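Local atomic coordinates of glutamine synthetase (Streptomyces coelicolor, PDB entry 4BAX), a protein that belongs to the glutamine synthetase family, whose chains combine a beta-Grasp domain with a catalytic domain and, here, assemble as ten subunits. Residues A[113-118]-A[181-186]; A[227-232]-A[317-322]; A[165-170]-A[194-199]; A[139-144]-A[171-176]; A[109-114]-A[188-193]. All blocks are in the same frame, centred on the assembly; numbering follows the deposited sequence.

Overall arrangement
After helix 94-103 the chain enters strand 110-121, from which two loops start together: contact 1 closes one on strand 180-188, and contact 5 closes the other slightly later, on the end of that strand and the start of helix 190-210. Contact 4 is nested inside both, docking loop 139-144 on strand 169-174. Contact 3 crosses contacts 1, 4 and 5, tying the entry to strand 169-174 to helix 190-210. Contact 2 follows in series, after the others have closed, and brings loop 317-322 to strand 231-236. All five reach one sheet; contacts 3 and 4 also touch a second subunit.

Contact 1 (A[113-118]-A[181-186])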
# COMPACT_ATOMS: atom_id res chain seq x y z
N ILE A 113 35.98 20.30 -20.83
CA ILE A 113 34.54 20.16 -21.02
C ILE A 113 33.76 20.08 -19.69
O ILE A 113 34.07 19.28 -18.80
CB ILE A 113 34.18 18.98 -21.98
CG1 ILE A 113 34.98 19.15 -23.30
CG2 ILE A 113 32.69 18.92 -22.27
CD1 ILE A 113 34.89 17.99 -24.24
N GLU A 114 32.75 20.95 -19.57
CA GLU A 114 31.92 20.97 -18.38
C GLU A 114 30.63 20.22 -18.73
O GLU A 114 29.74 20.72 -19.42
CB GLU A 114 31.62 22.42 -18.00
CG GLU A 114 32.90 23.28 -17.89
CD GLU A 114 32.62 24.75 -17.54
OE1 GLU A 114 31.45 25.19 -17.66
OE2 GLU A 114 33.57 25.46 -17.13
N GLN A 115 30.54 18.99 -18.24
CA GLN A 115 29.53 18.06 -18.69
C GLN A 115 28.37 18.00 -17.75
O GLN A 115 28.49 17.59 -16.60
CB GLN A 115 30.13 16.66 -18.83
CG GLN A 115 29.11 15.56 -19.04
CD GLN A 115 28.55 15.49 -20.48
OE1 GLN A 115 29.25 15.09 -21.44
NE2 GLN A 115 27.27 15.84 -20.62
N GLU A 116 27.22 18.42 -18.26
CA GLU A 116 26.02 18.45 -17.46
C GLU A 116 25.13 17.23 -17.72
O GLU A 116 25.16 16.63 -18.81
CB GLU A 116 25.25 19.75 -17.70
CG GLU A 116 26.03 21.00 -17.27
CD GLU A 116 25.27 22.32 -17.50
OE1 GLU A 116 24.31 22.33 -18.31
OE2 GLU A 116 25.61 23.33 -16.84
N TYR A 117 24.33 16.88 -16.72
CA TYR A 117 23.39 15.78 -16.84
C TYR A 117 22.30 15.94 -15.80
O TYR A 117 22.52 16.60 -14.78
CB TYR A 117 24.09 14.44 -16.67
CG TYR A 117 24.82 14.30 -15.35
CD1 TYR A 117 26.09 14.85 -15.16
CD2 TYR A 117 24.25 13.62 -14.28
CE1 TYR A 117 26.75 14.73 -13.95
CE2 TYR A 117 24.92 13.50 -13.07
CZ TYR A 117 26.17 14.05 -12.92
OH TYR A 117 26.81 13.91 -11.71
N THR A 118 21.18 15.28 -16.03
CA THR A 118 20.04 15.34 -15.12
C THR A 118 19.61 13.93 -14.70
O THR A 118 19.48 13.05 -15.55
CB THR A 118 18.84 16.09 -15.77
OG1 THR A 118 19.32 17.29 -16.43
CG2 THR A 118 17.79 16.48 -14.72
N TRP A 181 23.39 18.08 -12.46
CA TRP A 181 24.76 18.08 -11.98
C TRP A 181 25.74 18.32 -13.11
O TRP A 181 25.39 18.21 -14.31
CB TRP A 181 25.07 16.75 -11.30
CG TRP A 181 24.30 16.50 -10.04
CD1 TRP A 181 23.06 15.95 -9.94
CD2 TRP A 181 24.72 16.78 -8.70
NE1 TRP A 181 22.68 15.87 -8.62
CE2 TRP A 181 23.69 16.37 -7.84
CE3 TRP A 181 25.88 17.34 -8.14
CZ2 TRP A 181 23.77 16.50 -6.46
CZ3 TRP A 181 25.96 17.46 -6.76
CH2 TRP A 181 24.91 17.04 -5.94
N GLU A 182 26.97 18.64 -12.72
CA GLU A 182 28.06 18.85 -13.66
C GLU A 182 29.37 18.27 -13.15
O GLU A 182 29.63 18.26 -11.95
CB GLU A 182 28.24 20.34 -13.91
CG GLU A 182 29.21 20.69 -15.02
CD GLU A 182 29.52 22.18 -15.05
OE1 GLU A 182 28.62 22.97 -15.46
OE2 GLU A 182 30.65 22.57 -14.66
N PHE A 183 30.17 17.74 -14.08
CA PHE A 183 31.57 17.42 -13.82
C PHE A 183 32.44 17.99 -14.95
O PHE A 183 32.00 18.07 -16.09
CB PHE A 183 31.79 15.91 -13.59
CG PHE A 183 31.56 15.05 -14.83
CD1 PHE A 183 32.57 14.86 -15.76
CD2 PHE A 183 30.33 14.46 -15.06
CE1 PHE A 183 32.35 14.08 -16.91
CE2 PHE A 183 30.12 13.68 -16.19
CZ PHE A 183 31.14 13.49 -17.11
N GLN A 184 33.66 18.39 -14.62
CA GLN A 184 34.52 19.05 -15.59
C GLN A 184 35.70 18.16 -15.95
O GLN A 184 36.43 17.72 -15.05
CB GLN A 184 35.00 20.40 -15.04
CG GLN A 184 33.87 21.37 -14.70
CD GLN A 184 33.74 21.59 -13.20
OE1 GLN A 184 34.74 21.56 -12.49
NE2 GLN A 184 32.51 21.80 -12.72
N VAL A 185 35.90 17.92 -17.24
CA VAL A 185 37.01 17.11 -17.71
C VAL A 185 38.02 17.99 -18.43
O VAL A 185 37.67 18.74 -19.36
CB VAL A 185 36.55 16.01 -18.67
CG1 VAL A 185 37.72 15.06 -18.95
CG2 VAL A 185 35.41 15.25 -18.08
N GLY A 186 39.28 17.88 -18.02
CA GLY A 186 40.34 18.64 -18.64
C GLY A 186 41.21 19.32 -17.59
O GLY A 186 41.01 19.14 -16.39
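Segments 113-118 and 181-186 belong to neighbouring strands (110-121 and 180-188) of the central sheet of the catalytic domain. They run antiparallel, and six backbone hydrogen bonds join the pairs Ile-113/Val-185, Gln-115/Phe-183 and Tyr-117/Trp-181. The non-hydrogen-bonded pairs put Glu-114, Gln-184, Glu-116 and Glu-182 on one face, which is strongly acidic. Glu-182 shows how such a face is organised. Its CG lies anti to the backbone N (chi1 -172°), and the chain stays extended beyond it. CB faces the Gln-115 carbonyl, and CG comes within 3.6 Å of Gln-115 O. CD lies 3.6 Å from Glu-114 CB. At the tip, OE2 accepts a hydrogen bond from Gln-184 NE2 (2.8 Å) on its anti lone pair, whereas OE1 stands 3.3 Å from Glu-116 OE2, one acceptor facing another, with the carboxylates nearly coplanar and Glu-175 also near. Glu-116 OE1 in turn is bonded to Gly-230 N. So many carboxylates together would be expected to raise some pKa values or favour a nearby cation. The opposite face packs on helix 190-210 through Gln-115, Tyr-117 and Phe-183. There Trp-181 CB comes within 3.3 Å of Tyr-117 CZ, with Trp-181 CA over one face of the tyrosine ring, whose plane lies 22° from that of the Trp-181 five-membered ring, slid so far aside that the two barely overlap. Gln-115 extends beside Phe-183 in the same direction, and Gln-115 CB sits over the Phe-183 ring, 3.9 Å from its centroid and 18° off the normal.

Contact 2 (A[227-232]-A[317-322])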
# COMPACT_ATOMS: atom_id res chain seq x y z
N ASN A 227 16.16 24.71 -16.31
CA ASN A 227 17.45 24.82 -16.98
C ASN A 227 17.79 23.67 -17.92
O ASN A 227 17.59 22.49 -17.61
CB ASN A 227 18.57 25.00 -15.96
CG ASN A 227 19.12 26.41 -15.96
OD1 ASN A 227 18.37 27.39 -16.04
ND2 ASN A 227 20.44 26.52 -15.83
N GLY A 228 18.37 24.03 -19.06
CA GLY A 228 18.88 23.05 -20.00
C GLY A 228 20.20 22.45 -19.54
O GLY A 228 20.86 22.95 -18.62
N ALA A 229 20.57 21.32 -20.15
CA ALA A 229 21.84 20.69 -19.85
C ALA A 229 22.83 20.91 -20.99
O ALA A 229 22.56 20.52 -22.14
CB ALA A 229 21.63 19.19 -19.56
N GLY A 230 23.95 21.57 -20.70
CA GLY A 230 24.95 21.80 -21.73
C GLY A 230 26.26 21.04 -21.55
O GLY A 230 26.43 20.31 -20.57
N ALA A 231 27.17 21.21 -22.52
CA ALA A 231 28.56 20.76 -22.42
C ALA A 231 29.49 21.89 -22.87
O ALA A 231 29.96 21.89 -24.01
CB ALA A 231 28.81 19.49 -23.27
N HIS A 232 29.67 22.89 -22.00
CA HIS A 232 30.51 24.05 -22.32
C HIS A 232 31.93 23.56 -22.57
O HIS A 232 32.46 22.75 -21.80
CB HIS A 232 30.52 25.07 -21.19
CG HIS A 232 29.23 25.82 -21.04
ND1 HIS A 232 28.14 25.58 -21.84
CD2 HIS A 232 28.88 26.84 -20.22
CE1 HIS A 232 27.15 26.40 -21.50
NE2 HIS A 232 27.58 27.17 -20.52
N PRO A 317 27.58 24.06 -27.11
CA PRO A 317 27.31 22.60 -27.22
C PRO A 317 26.34 22.03 -26.16
O PRO A 317 26.36 22.40 -24.98
CB PRO A 317 28.71 21.96 -27.10
CG PRO A 317 29.68 23.08 -27.40
CD PRO A 317 29.01 24.34 -26.89
N ASN A 318 25.47 21.14 -26.63
CA ASN A 318 24.53 20.45 -25.75
C ASN A 318 25.22 19.43 -24.89
O ASN A 318 26.32 19.00 -25.23
CB ASN A 318 23.50 19.72 -26.59
CG ASN A 318 22.39 20.60 -27.07
OD1 ASN A 318 22.39 21.83 -26.86
ND2 ASN A 318 21.41 19.97 -27.72
N ALA A 319 24.57 19.01 -23.81
CA ALA A 319 25.08 17.93 -22.97
C ALA A 319 25.17 16.62 -23.75
O ALA A 319 25.95 15.73 -23.37
CB ALA A 319 24.22 17.75 -21.73
N ASN A 320 24.39 16.50 -24.83
CA ASN A 320 24.42 15.27 -25.64
C ASN A 320 25.33 15.37 -26.87
O ASN A 320 25.23 14.55 -27.78
CB ASN A 320 23.00 14.82 -26.03
CG ASN A 320 22.31 15.80 -26.97
OD1 ASN A 320 22.82 16.90 -27.23
ND2 ASN A 320 21.12 15.42 -27.45
N VAL A 321 26.21 16.36 -26.91
CA VAL A 321 27.17 16.46 -28.01
C VAL A 321 28.18 15.31 -27.97
O VAL A 321 28.54 14.82 -26.90
CB VAL A 321 27.93 17.81 -27.99
CG1 VAL A 321 28.89 17.90 -26.80
CG2 VAL A 321 28.63 18.05 -29.33
N ASP A 322 28.59 14.84 -29.14
CA ASP A 322 29.72 13.92 -29.26
C ASP A 322 30.99 14.74 -29.09
O ASP A 322 31.25 15.66 -29.89
CB ASP A 322 29.70 13.25 -30.64
CG ASP A 322 30.74 12.12 -30.78
OD1 ASP A 322 31.74 12.10 -30.03
OD2 ASP A 322 30.55 11.26 -31.67
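The flat groups that meet in this contact are peptide carbonyls, and each is approached from above its plane. Ala-319 N donates to Ala-229 O at 3.0 Å from a position 38° out of the carbonyl plane, and Ala-231 N donates to Pro-317 O at 2.9 Å from 42° out of it. The second bond is the straighter, 176° at the hydrogen. Between them they bracket Gly-230, which forms a single bridge with Asn-318 just before strand 231-236. Small apolar groups fill in around these bonds. Ala-229 CB meets Ala-319 CB at 3.7 Å. The CB of Ala-231 points toward the loop, 3.2 Å from Asn-318 O and 3.9 Å from Val-321 CG1. The Pro-317 ring brings its CB to 3.3 Å from Ala-231 O. Residues 318-321 form a type I beta turn, closed by Val-321 N donating to Asn-318 O; in it the N-H and CB of Ala-319 meet Ala-229 and the CB of Val-321 points toward segment 227-232, while the CB atoms of Asn-318 and Asn-320 point away. Asn-318 OD1 is held by Arg-274. A backbone hydrogen bond between His-232 and Glu-114 joins the contact to the neighbouring strand 110-121. The loop leads on into helix 323-341, with Asp-322 at its N-cap position and both Pro-317 and Val-321 packed on Val-326, so the contact sits between the sheet and that helix.

Contact 3 (A[165-170]-A[194-199]); sequences AGLGIS and SDQLWV
One glutamine does most of the work where helix 190-210 meets the loop leading into strand 169-174. On the tight side, Gln-196 reaches out with its chain extended beyond CG and delivers OE1 to Gly-168 N at 2.5 Å. The bond is nearly straight, 172° at the hydrogen, and the donor lies in the plane of the amide carbonyl. The same OE1 is 3.2 Å from Leu-167 CA. Gly-168 is the centre of an inverse gamma turn, and the glutamine oxygen thus grips the N-H of that tight bend. Leu-167 and Gln-196 run antiparallel alongside one another, Leu-167 CD2 beside Gln-196 CG at 3.9 Å. The packing loosens further on: Leu-167 CD1 only approaches Val-199 CG1, at 4.3 Å, and Gly-166 is exposed to solvent. That glycine, with positive phi, ends helix 152-164 in a Schellman motif. Beyond the contact, Gly-168 is hydrogen-bonded through its backbone to Gly-186 of strand 180-188, Leu-167 leans on Cys-162 of helix 152-164, and Val-199 packs on strand 75-82, so the contact lies where the central sheet, two helices and the beta-Grasp domain come together.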
# COMPACT_ATOMS: atom_id res chain seq x y z
N ALA A 165 39.72 5.43 -11.89
CA ALA A 165 40.00 5.15 -13.30
C ALA A 165 41.12 6.03 -13.88
O ALA A 165 41.65 5.75 -14.96
CB ALA A 165 38.74 5.30 -14.12
N GLY A 166 41.48 7.11 -13.16
CA GLY A 166 42.54 7.99 -13.61
C GLY A 166 42.16 9.14 -14.53
O GLY A 166 43.03 9.82 -15.09
N LEU A 167 40.87 9.40 -14.66
CA LEU A 167 40.42 10.45 -15.56
C LEU A 167 40.69 11.86 -15.05
O LEU A 167 40.76 12.08 -13.83
CB LEU A 167 38.94 10.28 -15.85
CG LEU A 167 38.52 8.88 -16.26
CD1 LEU A 167 37.01 8.92 -16.60
CD2 LEU A 167 39.38 8.43 -17.44
N GLY A 168 40.91 12.80 -15.96
CA GLY A 168 41.25 14.15 -15.56
C GLY A 168 40.00 14.95 -15.22
O GLY A 168 39.49 15.74 -16.03
N ILE A 169 39.51 14.74 -14.01
CA ILE A 169 38.34 15.46 -13.55
C ILE A 169 38.85 16.62 -12.72
O ILE A 169 39.65 16.41 -11.80
CB ILE A 169 37.47 14.56 -12.66
CG1 ILE A 169 37.17 13.24 -13.37
CG2 ILE A 169 36.19 15.30 -12.27
CD1 ILE A 169 36.35 13.42 -14.63
N SER A 170 38.39 17.83 -13.01
CA SER A 170 38.87 18.99 -12.26
C SER A 170 37.92 19.40 -11.17
O SER A 170 38.34 20.03 -10.18
CB SER A 170 39.16 20.18 -13.18
OG SER A 170 38.14 20.34 -14.14
N SER A 194 38.31 13.58 -25.24
CA SER A 194 37.15 12.94 -25.84
C SER A 194 36.99 11.52 -25.36
O SER A 194 35.88 11.08 -25.03
CB SER A 194 37.27 12.98 -27.36
OG SER A 194 37.05 14.26 -27.92
N ASP A 195 38.12 10.82 -25.30
CA ASP A 195 38.16 9.44 -24.85
C ASP A 195 37.74 9.36 -23.38
O ASP A 195 36.93 8.50 -23.02
CB ASP A 195 39.55 8.84 -25.03
CG ASP A 195 39.88 8.54 -26.49
OD1 ASP A 195 38.93 8.43 -27.31
OD2 ASP A 195 41.08 8.42 -26.84
N GLN A 196 38.27 10.26 -22.55
CA GLN A 196 37.99 10.22 -21.10
C GLN A 196 36.52 10.55 -20.79
O GLN A 196 35.89 9.88 -19.97
CB GLN A 196 38.93 11.15 -20.32
CG GLN A 196 40.42 10.78 -20.36
CD GLN A 196 41.26 11.43 -19.24
OE1 GLN A 196 40.72 12.03 -18.32
NE2 GLN A 196 42.59 11.27 -19.32
N LEU A 197 35.96 11.51 -21.53
CA LEU A 197 34.56 11.92 -21.37
C LEU A 197 33.57 10.79 -21.70
O LEU A 197 32.55 10.61 -20.99
CB LEU A 197 34.27 13.16 -22.23
CG LEU A 197 32.82 13.67 -22.19
CD1 LEU A 197 32.37 13.91 -20.74
CD2 LEU A 197 32.63 14.95 -23.00
N TRP A 198 33.87 10.04 -22.76
CA TRP A 198 33.03 8.91 -23.14
C TRP A 198 33.04 7.85 -22.05
O TRP A 198 32.00 7.30 -21.67
CB TRP A 198 33.47 8.29 -24.48
CG TRP A 198 32.78 8.92 -25.64
CD1 TRP A 198 33.37 9.55 -26.72
CD2 TRP A 198 31.37 9.03 -25.83
NE1 TRP A 198 32.39 10.02 -27.59
CE2 TRP A 198 31.16 9.72 -27.06
CE3 TRP A 198 30.26 8.61 -25.09
CZ2 TRP A 198 29.88 9.99 -27.55
CZ3 TRP A 198 28.99 8.88 -25.58
CH2 TRP A 198 28.81 9.56 -26.80
N VAL A 199 34.23 7.62 -21.51
CA VAL A 199 34.40 6.66 -20.46
C VAL A 199 33.72 7.17 -19.18
O VAL A 199 33.03 6.43 -18.46
CB VAL A 199 35.88 6.34 -20.23
CG1 VAL A 199 36.03 5.49 -18.99
CG2 VAL A 199 36.46 5.62 -21.45

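Contact 4 (A[139-144]-A[171-176]); sequences GYYCGV and GINAEV
Three torsion choices set up this contact. CG of Tyr-141 is anti to the backbone N (chi1 170°), which swings its ring along the end of segment 171-176; the chain of Glu-175 is bent at chi2 (-64°), which folds its carboxylate back to the same ring; and Cys-142 takes a positive phi of 57°, as the third position of the type II turn from Tyr-140 to Gly-143 does. The turn is closed by Gly-143 N donating to Tyr-140 O. It meets the strand through Cys-142 N, which donates to Ala-174 O at 2.9 Å from above the carbonyl plane; Asn-173 ND2 also grips this oxygen. The Glu-175 carboxylate runs beside the Tyr-141 ring in the same direction, with OE2 at the ring edge, 3.8 Å from Tyr-141 CE1. Val-176 comes obliquely, its CG2 3.7 Å from Tyr-141 CD1, while Cys-142 SG lies over one face of that ring. Val-176 O is 3.5 Å from Tyr-140 CD2, at the edge of the other tyrosine. A water accepts a weak hydrogen bond from Tyr-141 N and donates one to Val-176 O (2.8 Å). Arg-21 of a neighbouring subunit bonds to Tyr-141 O, and Ile-172 pairs with a strand of that subunit, so the sheet runs on across the interface. The whole is a type II beta turn docked on the end of strand 169-174 and the loop residues that follow it.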
# COMPACT_ATOMS: atom_id res chain seq x y z
N GLY A 139 17.57 27.84 -5.27
CA GLY A 139 18.24 27.20 -4.16
C GLY A 139 18.94 25.88 -4.47
O GLY A 139 19.59 25.33 -3.58
N TYR A 140 18.76 25.34 -5.67
CA TYR A 140 19.41 24.07 -6.06
C TYR A 140 20.91 24.17 -6.40
O TYR A 140 21.70 23.28 -6.10
CB TYR A 140 18.63 23.34 -7.17
CG TYR A 140 17.14 23.35 -6.91
CD1 TYR A 140 16.59 22.58 -5.88
CD2 TYR A 140 16.29 24.14 -7.68
CE1 TYR A 140 15.21 22.63 -5.62
CE2 TYR A 140 14.92 24.19 -7.43
CZ TYR A 140 14.38 23.43 -6.40
OH TYR A 140 13.01 23.50 -6.19
N TYR A 141 21.30 25.27 -7.00
CA TYR A 141 22.62 25.39 -7.59
C TYR A 141 23.71 25.50 -6.51
O TYR A 141 23.69 26.43 -5.69
CB TYR A 141 22.63 26.61 -8.50
CG TYR A 141 23.96 27.06 -9.03
CD1 TYR A 141 24.50 26.48 -10.17
CD2 TYR A 141 24.66 28.08 -8.42
CE1 TYR A 141 25.72 26.90 -10.68
CE2 TYR A 141 25.88 28.51 -8.93
CZ TYR A 141 26.41 27.91 -10.06
OH TYR A 141 27.62 28.35 -10.55
N CYS A 142 24.64 24.54 -6.52
CA CYS A 142 25.70 24.46 -5.51
C CYS A 142 25.07 24.37 -4.11
O CYS A 142 25.66 24.85 -3.13
CB CYS A 142 26.68 25.65 -5.59
SG CYS A 142 27.71 25.72 -7.07
N GLY A 143 23.90 23.74 -4.04
CA GLY A 143 23.12 23.69 -2.81
C GLY A 143 23.53 22.65 -1.78
O GLY A 143 24.48 21.88 -1.96
N VAL A 144 22.84 22.67 -0.65
CA VAL A 144 23.05 21.67 0.38
C VAL A 144 21.69 21.40 1.07
O VAL A 144 20.84 22.28 1.09
CB VAL A 144 24.14 22.13 1.38
CG1 VAL A 144 23.67 23.37 2.20
CG2 VAL A 144 24.55 20.99 2.28
N GLY A 171 36.64 19.07 -11.36
CA GLY A 171 35.61 19.41 -10.39
C GLY A 171 34.25 18.82 -10.71
O GLY A 171 34.02 18.28 -11.80
N ILE A 172 33.37 18.90 -9.72
CA ILE A 172 31.96 18.59 -9.90
C ILE A 172 31.16 19.62 -9.12
O ILE A 172 31.67 20.20 -8.14
CB ILE A 172 31.59 17.15 -9.40
CG1 ILE A 172 31.94 17.00 -7.91
CG2 ILE A 172 32.33 16.07 -10.18
CD1 ILE A 172 30.98 16.11 -7.17
N ASN A 173 29.94 19.88 -9.55
CA ASN A 173 29.01 20.71 -8.80
C ASN A 173 27.54 20.40 -9.09
O ASN A 173 27.20 19.83 -10.14
CB ASN A 173 29.31 22.20 -9.01
CG ASN A 173 29.04 22.65 -10.43
OD1 ASN A 173 29.88 22.51 -11.34
ND2 ASN A 173 27.83 23.16 -10.65
N ALA A 174 26.67 20.80 -8.16
CA ALA A 174 25.22 20.69 -8.36
C ALA A 174 24.75 21.87 -9.22
O ALA A 174 25.15 23.02 -8.97
CB ALA A 174 24.50 20.68 -7.01
N GLU A 175 23.90 21.60 -10.22
CA GLU A 175 23.46 22.64 -11.14
C GLU A 175 22.13 23.31 -10.78
O GLU A 175 21.54 23.01 -9.75
CB GLU A 175 23.44 22.14 -12.58
CG GLU A 175 24.76 22.40 -13.34
CD GLU A 175 25.05 23.90 -13.51
OE1 GLU A 175 24.10 24.67 -13.79
OE2 GLU A 175 26.24 24.30 -13.41
N VAL A 176 21.70 24.24 -11.63
CA VAL A 176 20.54 25.10 -11.38
C VAL A 176 19.21 24.34 -11.25
O VAL A 176 18.39 24.65 -10.39
CB VAL A 176 20.43 26.20 -12.47
CG1 VAL A 176 19.12 27.02 -12.29
CG2 VAL A 176 21.65 27.12 -12.45
O HOH W 1 19.14 26.70 -8.61

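Contact 5 (A[109-114]-A[188-193]); sequences PVFGIE and LAPLEV
Phe-111 and Pro-190 cross at about a right angle where strand 110-121 begins beside the turn into helix 190-210, so that the proline meets the phenyl ring at its edge: Pro-190 CG lies near the ring plane, 3.6 Å from Phe-111 CE1. The backbone sets Phe-111 CB 3.9 Å from Val-193 CG1; with CG anti to the carbonyl carbon (chi1 -71°), the ring then runs to Pro-190. CG1 of Val-193 takes the crowded position between N and the carbonyl carbon (chi1 82°), and the other methyl, CG2, touches Phe-111 O. Pro-109 and Pro-190 likewise cross at about a right angle, CG to CG at 4.0 Å, while Pro-190 CD rests against Pro-109 O. Further along the strand, Ile-113 CD1 extends to Val-193 CG1 at 4.4 Å. The backbones are joined by one antiparallel hydrogen-bonded pair, Phe-111/Leu-188. Phe-111 N donates to Leu-188 O at 2.6 Å, nearly along the C=O axis, and Leu-188 N returns a bond to Phe-111 O at 2.9 Å. The chain then leaves the sheet at Ala-189, the N-cap position, and Val-193 N donates to Ala-189 O as the first helical turn forms. Phe-111 also meets Phe-235 of strand 231-236 and Leu-330 and Val-331 of helix 323-341. The hydrogen bonds across this contact are thus both backbone to backbone, and the side chains add apolar contacts to one another and to backbone carbonyls, so the strand-to-helix junction is fixed by two paired amides and by the fit of proline, phenylalanine and valine.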
# COMPACT_ATOMS: atom_id res chain seq x y z
N PRO A 109 46.40 22.35 -29.35
CA PRO A 109 45.07 22.64 -28.81
C PRO A 109 44.79 21.82 -27.54
O PRO A 109 45.18 20.66 -27.46
CB PRO A 109 44.14 22.22 -29.95
CG PRO A 109 44.91 21.17 -30.70
CD PRO A 109 46.34 21.62 -30.63
N VAL A 110 44.12 22.45 -26.58
CA VAL A 110 43.78 21.82 -25.31
C VAL A 110 42.30 22.11 -25.00
O VAL A 110 41.78 23.18 -25.34
CB VAL A 110 44.68 22.35 -24.19
CG1 VAL A 110 44.24 21.85 -22.83
CG2 VAL A 110 46.14 21.98 -24.45
N PHE A 111 41.62 21.14 -24.40
CA PHE A 111 40.20 21.31 -24.15
C PHE A 111 39.82 21.02 -22.71
O PHE A 111 40.41 20.15 -22.06
CB PHE A 111 39.39 20.39 -25.05
CG PHE A 111 39.40 20.80 -26.49
CD1 PHE A 111 40.38 20.34 -27.35
CD2 PHE A 111 38.44 21.68 -26.98
CE1 PHE A 111 40.40 20.74 -28.69
CE2 PHE A 111 38.45 22.08 -28.32
CZ PHE A 111 39.44 21.60 -29.17
N GLY A 112 38.82 21.76 -22.24
CA GLY A 112 38.12 21.42 -21.02
C GLY A 112 36.63 21.36 -21.32
O GLY A 112 36.07 22.24 -21.98
N ILE A 113 35.98 20.30 -20.83
CA ILE A 113 34.54 20.16 -21.02
C ILE A 113 33.76 20.08 -19.69
O ILE A 113 34.07 19.28 -18.80
CB ILE A 113 34.18 18.98 -21.98
CG1 ILE A 113 34.98 19.15 -23.30
CG2 ILE A 113 32.69 18.92 -22.27
CD1 ILE A 113 34.89 17.99 -24.24
N GLU A 114 32.75 20.95 -19.57
CA GLU A 114 31.92 20.97 -18.38
C GLU A 114 30.63 20.22 -18.73
O GLU A 114 29.74 20.72 -19.42
CB GLU A 114 31.62 22.42 -18.00
CG GLU A 114 32.90 23.28 -17.89
CD GLU A 114 32.62 24.75 -17.54
OE1 GLU A 114 31.45 25.19 -17.66
OE2 GLU A 114 33.57 25.46 -17.13
N LEU A 188 42.89 18.90 -21.33
CA LEU A 188 43.49 17.76 -22.02
C LEU A 188 43.54 17.98 -23.52
O LEU A 188 42.86 18.86 -24.04
CB LEU A 188 42.71 16.47 -21.71
CG LEU A 188 42.87 15.92 -20.29
CD1 LEU A 188 41.75 14.93 -19.91
CD2 LEU A 188 44.26 15.26 -20.19
N ALA A 189 44.34 17.16 -24.20
CA ALA A 189 44.44 17.15 -25.65
C ALA A 189 43.14 16.56 -26.24
O ALA A 189 42.47 15.77 -25.57
CB ALA A 189 45.65 16.32 -26.06
N PRO A 190 42.81 16.90 -27.50
CA PRO A 190 41.48 16.60 -28.06
C PRO A 190 41.09 15.12 -28.02
O PRO A 190 40.00 14.77 -27.56
CB PRO A 190 41.59 17.07 -29.52
CG PRO A 190 42.66 18.11 -29.52
CD PRO A 190 43.63 17.74 -28.41
N LEU A 191 42.01 14.25 -28.42
CA LEU A 191 41.72 12.82 -28.36
C LEU A 191 41.61 12.31 -26.93
O LEU A 191 40.71 11.54 -26.60
CB LEU A 191 42.75 12.00 -29.16
CG LEU A 191 42.63 12.15 -30.68
CD1 LEU A 191 43.93 11.76 -31.39
CD2 LEU A 191 41.46 11.31 -31.20
N GLU A 192 42.51 12.78 -26.08
CA GLU A 192 42.51 12.35 -24.69
C GLU A 192 41.25 12.84 -23.94
O GLU A 192 40.63 12.09 -23.18
CB GLU A 192 43.81 12.76 -23.98
CG GLU A 192 44.04 12.07 -22.63
CD GLU A 192 44.37 10.57 -22.72
OE1 GLU A 192 44.45 10.02 -23.85
OE2 GLU A 192 44.51 9.93 -21.65
N VAL A 193 40.86 14.08 -24.18
CA VAL A 193 39.67 14.62 -23.53
C VAL A 193 38.38 13.92 -23.96
O VAL A 193 37.49 13.67 -23.13
CB VAL A 193 39.55 16.16 -23.70
CG1 VAL A 193 38.95 16.55 -25.05
CG2 VAL A 193 38.78 16.76 -22.53